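Side-chain contacts in L-lysine 6-monooxygenase involved in desferrioxamine biosynthesis (Erwinia amylovora CFBP1430, PDB 5O8P), which probably hydroxylates an amino group of cadaverine in desferrioxamine biosynthesis, as an FAD-dependent monooxygenase that draws its electrons from NADPH: residues B[211-216]-B[283-288]; B[195-200]-B[205-210]. All coordinates share one frame; numbering follows the deposited sequence.

Interaction 1: B[211-216]-B[283-288]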
loop_
_atom_site.group_PDB
_atom_site.type_symbol
_atom_site.label_atom_id
_atom_site.label_comp_id
_atom_site.label_asym_id
_atom_site.label_seq_id
_atom_site.Cartn_x
_atom_site.Cartn_y
_atom_site.Cartn_z
ATOM N N LEU B 211 -12.067 11.174 18.837
ATOM C CA LEU B 211 -11.872 11.471 20.254
ATOM C C LEU B 211 -10.495 11.041 20.751
ATOM O O LEU B 211 -9.882 11.759 21.539
ATOM C CB LEU B 211 -12.974 10.821 21.115
ATOM C CG LEU B 211 -14.395 11.351 20.872
ATOM C CD1 LEU B 211 -15.433 10.488 21.580
ATOM C CD2 LEU B 211 -14.511 12.792 21.315
ATOM N N LEU B 212 -10.017 9.881 20.293
ATOM C CA LEU B 212 -8.688 9.365 20.667
ATOM C C LEU B 212 -7.570 10.329 20.271
ATOM O O LEU B 212 -6.584 10.464 20.988
ATOM C CB LEU B 212 -8.434 7.991 20.036
ATOM C CG LEU B 212 -7.117 7.280 20.386
ATOM C CD1 LEU B 212 -6.955 7.109 21.890
ATOM C CD2 LEU B 212 -7.046 5.925 19.699
ATOM N N THR B 213 -7.744 10.996 19.138
ATOM C CA THR B 213 -6.828 12.033 18.680
ATOM C C THR B 213 -6.559 13.098 19.742
ATOM O O THR B 213 -5.427 13.521 19.900
ATOM C CB THR B 213 -7.376 12.681 17.390
ATOM O OG1 THR B 213 -7.407 11.692 16.347
ATOM C CG2 THR B 213 -6.541 13.870 16.946
ATOM N N ASP B 214 -7.583 13.503 20.486
ATOM C CA ASP B 214 -7.444 14.554 21.499
ATOM C C ASP B 214 -7.458 14.036 22.946
ATOM O O ASP B 214 -7.703 14.811 23.877
ATOM C CB ASP B 214 -8.552 15.600 21.309
ATOM C CG ASP B 214 -8.585 16.185 19.907
ATOM O OD1 ASP B 214 -7.518 16.324 19.262
ATOM O OD2 ASP B 214 -9.696 16.524 19.456
ATOM N N ILE B 215 -7.164 12.756 23.160
ATOM C CA ILE B 215 -7.200 12.206 24.519
ATOM C C ILE B 215 -6.111 12.834 25.388
ATOM O O ILE B 215 -6.342 13.086 26.544
ATOM C CB ILE B 215 -7.143 10.656 24.524
ATOM C CG1 ILE B 215 -7.588 10.103 25.873
ATOM C CG2 ILE B 215 -5.761 10.121 24.167
ATOM C CD1 ILE B 215 -7.717 8.588 25.879
ATOM N N ASP B 216 -4.938 13.088 24.805
ATOM C CA ASP B 216 -3.848 13.889 25.397
ATOM C C ASP B 216 -4.215 15.308 25.804
ATOM O O ASP B 216 -3.692 15.852 26.760
ATOM C CB ASP B 216 -2.793 14.159 24.302
ATOM C CG ASP B 216 -1.785 13.078 24.154
ATOM O OD1 ASP B 216 -1.749 12.121 24.961
ATOM O OD2 ASP B 216 -0.966 13.206 23.223
ATOM N N TYR B 283 -5.529 1.120 16.249
ATOM C CA TYR B 283 -4.484 0.367 16.973
ATOM C C TYR B 283 -3.179 1.142 16.963
ATOM O O TYR B 283 -2.556 1.297 18.002
ATOM C CB TYR B 283 -4.249 -1.043 16.410
ATOM C CG TYR B 283 -3.345 -1.846 17.290
ATOM C CD1 TYR B 283 -3.860 -2.574 18.354
ATOM C CD2 TYR B 283 -1.960 -1.850 17.096
ATOM C CE1 TYR B 283 -3.023 -3.304 19.204
ATOM C CE2 TYR B 283 -1.112 -2.579 17.938
ATOM C CZ TYR B 283 -1.649 -3.307 18.998
ATOM O OH TYR B 283 -0.858 -4.040 19.872
ATOM N N ASP B 284 -2.788 1.643 15.796
ATOM C CA ASP B 284 -1.553 2.411 15.673
ATOM C C ASP B 284 -1.569 3.678 16.524
ATOM O O ASP B 284 -0.537 4.069 17.047
ATOM C CB ASP B 284 -1.233 2.732 14.192
ATOM C CG ASP B 284 -0.671 1.521 13.415
ATOM O OD1 ASP B 284 -0.658 0.383 13.951
ATOM O OD2 ASP B 284 -0.228 1.715 12.256
ATOM N N LEU B 285 -2.731 4.306 16.679
ATOM C CA LEU B 285 -2.829 5.519 17.495
ATOM C C LEU B 285 -2.822 5.201 18.986
ATOM O O LEU B 285 -2.187 5.923 19.738
ATOM C CB LEU B 285 -4.052 6.353 17.124
ATOM C CG LEU B 285 -4.095 7.759 17.743
ATOM C CD1 LEU B 285 -2.866 8.595 17.409
ATOM C CD2 LEU B 285 -5.358 8.472 17.282
ATOM N N LEU B 286 -3.509 4.139 19.415
ATOM C CA LEU B 286 -3.362 3.626 20.791
ATOM C C LEU B 286 -1.890 3.336 21.111
ATOM O O LEU B 286 -1.374 3.780 22.133
ATOM C CB LEU B 286 -4.183 2.356 21.009
ATOM C CG LEU B 286 -5.701 2.522 20.973
ATOM C CD1 LEU B 286 -6.388 1.175 20.876
ATOM C CD2 LEU B 286 -6.213 3.276 22.189
ATOM N N TYR B 287 -1.219 2.622 20.217
ATOM C CA TYR B 287 0.216 2.380 20.338
ATOM C C TYR B 287 0.986 3.697 20.550
ATOM O O TYR B 287 1.708 3.828 21.528
ATOM C CB TYR B 287 0.752 1.594 19.110
ATOM C CG TYR B 287 2.178 1.123 19.243
ATOM C CD1 TYR B 287 3.237 1.997 19.001
ATOM C CD2 TYR B 287 2.475 -0.180 19.631
ATOM C CE1 TYR B 287 4.552 1.597 19.147
ATOM C CE2 TYR B 287 3.792 -0.597 19.782
ATOM C CZ TYR B 287 4.832 0.299 19.536
ATOM O OH TYR B 287 6.152 -0.074 19.660
ATOM N N VAL B 288 0.821 4.670 19.656
ATOM C CA VAL B 288 1.585 5.937 19.747
ATOM C C VAL B 288 1.279 6.747 21.008
ATOM O O VAL B 288 2.193 7.309 21.624
ATOM C CB VAL B 288 1.369 6.832 18.502
ATOM C CG1 VAL B 288 1.906 8.251 18.719
ATOM C CG2 VAL B 288 2.052 6.215 17.299
#
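Leu212 and Leu285 both turn CG anti to the backbone N (chi1 -177° and -169°), and each thereby sends its methyl groups out from its own helix to meet the other tip to tip. Leu212 CG comes within 3.8 Å of Leu285 CD2, where the facing CA atoms of the two residues stand 7.7 Å apart. Leu286 has the other common leucine torsion, CG anti to the carbonyl carbon (chi1 -67°). Its CB points neither toward nor away from 211-216, but the branch swings in to cross the Leu212 side chain at about a right angle, with Leu286 CD2 3.7 Å from Leu212 CD2. One leucine of helix 202-213 thus meets two consecutive leucines of the partner helix. At the margin, Thr213 OG1 passes 3.9 Å from Leu285 CD2; this is mere packing, since the hydroxyl is hydrogen-bonded to Tyr209 O one turn back. Leu222 of strand 221-225 packs on Leu212 and Val297 of strand 297-300 on Leu286, while Lys289 hydrogen-bonds to Thr213 O and pairs in a salt bridge with Asp216, a poorly ordered residue. Tyr283 and Tyr287, on helix 276-290, hydrogen-bond to Ser89 and Glu102 of the second subunit. Between the two segments the chemistry is aliphatic: methyl branches joining helix to helix, with shape rather than directed bonds setting the fit.

Interaction 2: B[195-200]-B[205-210]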
loop_
_atom_site.group_PDB
_atom_site.type_symbol
_atom_site.label_atom_id
_atom_site.label_comp_id
_atom_site.label_asym_id
_atom_site.label_seq_id
_atom_site.Cartn_x
_atom_site.Cartn_y
_atom_site.Cartn_z
ATOM N N ILE B 195 -15.807 9.455 28.388
ATOM C CA ILE B 195 -16.701 9.297 27.239
ATOM C C ILE B 195 -16.731 7.822 26.890
ATOM O O ILE B 195 -15.699 7.159 26.962
ATOM C CB ILE B 195 -16.195 10.076 26.002
ATOM C CG1 ILE B 195 -15.997 11.561 26.337
ATOM C CG2 ILE B 195 -17.138 9.890 24.811
ATOM C CD1 ILE B 195 -15.266 12.335 25.260
ATOM N N THR B 196 -17.895 7.314 26.503
ATOM C CA THR B 196 -18.026 5.920 26.091
ATOM C C THR B 196 -18.775 5.821 24.774
ATOM O O THR B 196 -19.939 6.174 24.684
ATOM C CB THR B 196 -18.756 5.088 27.159
ATOM O OG1 THR B 196 -17.981 5.085 28.365
ATOM C CG2 THR B 196 -18.976 3.638 26.687
ATOM N N VAL B 197 -18.098 5.326 23.748
ATOM C CA VAL B 197 -18.755 5.020 22.493
ATOM C C VAL B 197 -19.355 3.617 22.579
ATOM O O VAL B 197 -18.657 2.652 22.848
ATOM C CB VAL B 197 -17.787 5.125 21.308
ATOM C CG1 VAL B 197 -18.510 4.815 20.011
ATOM C CG2 VAL B 197 -17.176 6.519 21.259
ATOM N N LEU B 198 -20.651 3.523 22.337
ATOM C CA LEU B 198 -21.379 2.278 22.424
ATOM C C LEU B 198 -21.854 1.918 21.006
ATOM O O LEU B 198 -22.559 2.694 20.379
ATOM C CB LEU B 198 -22.525 2.469 23.406
ATOM C CG LEU B 198 -23.013 1.208 24.108
ATOM C CD1 LEU B 198 -23.511 1.551 25.498
ATOM C CD2 LEU B 198 -24.101 0.519 23.294
ATOM N N GLY B 199 -21.425 0.763 20.487
ATOM C CA GLY B 199 -21.720 0.337 19.105
ATOM C C GLY B 199 -20.491 -0.105 18.321
ATOM O O GLY B 199 -19.379 0.281 18.647
ATOM N N SER B 200 -20.709 -0.901 17.274
ATOM C CA SER B 200 -19.637 -1.627 16.567
ATOM C C SER B 200 -19.227 -1.049 15.180
ATOM O O SER B 200 -18.190 -1.412 14.654
ATOM C CB SER B 200 -20.088 -3.080 16.355
ATOM O OG SER B 200 -21.008 -3.203 15.265
ATOM N N ALA B 205 -16.449 3.772 15.098
ATOM C CA ALA B 205 -15.005 3.777 14.928
ATOM C C ALA B 205 -14.482 5.155 14.561
ATOM O O ALA B 205 -13.471 5.591 15.109
ATOM C CB ALA B 205 -14.582 2.754 13.892
ATOM N N GLU B 206 -15.160 5.838 13.642
ATOM C CA GLU B 206 -14.745 7.186 13.230
ATOM C C GLU B 206 -14.761 8.157 14.390
ATOM O O GLU B 206 -13.844 8.964 14.522
ATOM C CB GLU B 206 -15.650 7.719 12.135
ATOM C CG GLU B 206 -15.354 7.100 10.795
ATOM C CD GLU B 206 -16.353 7.461 9.718
ATOM O OE1 GLU B 206 -17.368 8.130 10.017
ATOM O OE2 GLU B 206 -16.115 7.067 8.549
ATOM N N ILE B 207 -15.803 8.055 15.214
ATOM C CA ILE B 207 -15.933 8.850 16.421
ATOM C C ILE B 207 -14.838 8.485 17.401
ATOM O O ILE B 207 -14.169 9.374 17.903
ATOM C CB ILE B 207 -17.329 8.678 17.078
ATOM C CG1 ILE B 207 -18.365 9.414 16.248
ATOM C CG2 ILE B 207 -17.354 9.179 18.520
ATOM C CD1 ILE B 207 -19.799 9.139 16.644
ATOM N N TYR B 208 -14.659 7.190 17.669
ATOM C CA TYR B 208 -13.616 6.743 18.595
ATOM C C TYR B 208 -12.238 7.265 18.195
ATOM O O TYR B 208 -11.493 7.761 19.028
ATOM C CB TYR B 208 -13.581 5.220 18.732
ATOM C CG TYR B 208 -12.748 4.787 19.910
ATOM C CD1 TYR B 208 -11.385 4.544 19.768
ATOM C CD2 TYR B 208 -13.319 4.657 21.174
ATOM C CE1 TYR B 208 -10.614 4.147 20.844
ATOM C CE2 TYR B 208 -12.558 4.279 22.270
ATOM C CZ TYR B 208 -11.206 4.017 22.107
ATOM O OH TYR B 208 -10.461 3.633 23.205
ATOM N N TYR B 209 -11.919 7.166 16.917
ATOM C CA TYR B 209 -10.678 7.712 16.398
ATOM C C TYR B 209 -10.587 9.230 16.587
ATOM O O TYR B 209 -9.530 9.756 16.940
ATOM C CB TYR B 209 -10.513 7.342 14.916
ATOM C CG TYR B 209 -9.156 7.698 14.378
ATOM C CD1 TYR B 209 -8.063 6.864 14.582
ATOM C CD2 TYR B 209 -8.957 8.886 13.697
ATOM C CE1 TYR B 209 -6.813 7.199 14.104
ATOM C CE2 TYR B 209 -7.710 9.225 13.213
ATOM C CZ TYR B 209 -6.645 8.378 13.428
ATOM O OH TYR B 209 -5.421 8.713 12.941
ATOM N N ASP B 210 -11.694 9.924 16.337
ATOM C CA ASP B 210 -11.742 11.387 16.442
ATOM C C ASP B 210 -11.426 11.828 17.867
ATOM O O ASP B 210 -10.610 12.721 18.068
ATOM C CB ASP B 210 -13.127 11.906 16.027
ATOM C CG ASP B 210 -13.127 13.376 15.652
ATOM O OD1 ASP B 210 -12.408 13.739 14.701
ATOM O OD2 ASP B 210 -13.893 14.150 16.272
#
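The ring of Tyr208 receives Val197 at its edge: Val197 CG2 lies near the ring plane, 4.3 Å from Tyr208 CD2, so the strand touches the rim of the aromatic and not a face. Trp224, on the neighbouring strand 221-225, stacks with this ring, and the phenol OH is hydrogen-bonded to Leu222 O, so the plane and the far end of Tyr208 are both held from that strand. Val197 CG2 also meets Ile207, in a methyl-to-methyl approach of 3.8 Å to Ile207 CG2, with the two side chains crossing obliquely. At the Val197 torsion (chi1 -179°) CG1 is anti to the backbone N and CG2 anti to the carbonyl carbon, and it is CG2 that meets both Ile207 and Tyr208. The closest CA atoms across the contact, those of Val197 and Tyr208, are 6.7 Å apart, and all three side chains are buried. The contact packs strand 194-198 against helix 202-213 in a beta-alpha-beta unit of a parallel sheet. Between them runs the turn that begins at Gly199 and Ser200, consistent with a Rossmann-type GxGxxA motif; Ser200 and Ser203 bind NADP(+), which is absent from this chain. Apolar branches and an aromatic edge thus join strand to helix just behind that turn, while the polar end of Tyr208 is satisfied by the next strand.

Helix 202-213 is common to both contacts: interaction 2 sets its middle on strand 194-198, and interaction 1 sets residues near Leu212 against helix 276-290, so the helix lies between the parallel sheet and helix 276-290. The centres lie 12 Å apart, and the contacts touch directly. Leu211 CD1 packs 3.7 Å from Ile195 CG2, and Leu285 CD2 reaches Tyr209 CE1 at the same 3.7 Å. Interaction 2 is the one close to the nucleotide sites: it contains Ser200 of the NADP(+) site, unoccupied in this chain, and the Ile207 side chain is about 9 Å from the bound FAD. Interaction 1 lies away from these sites, next to two other subunits.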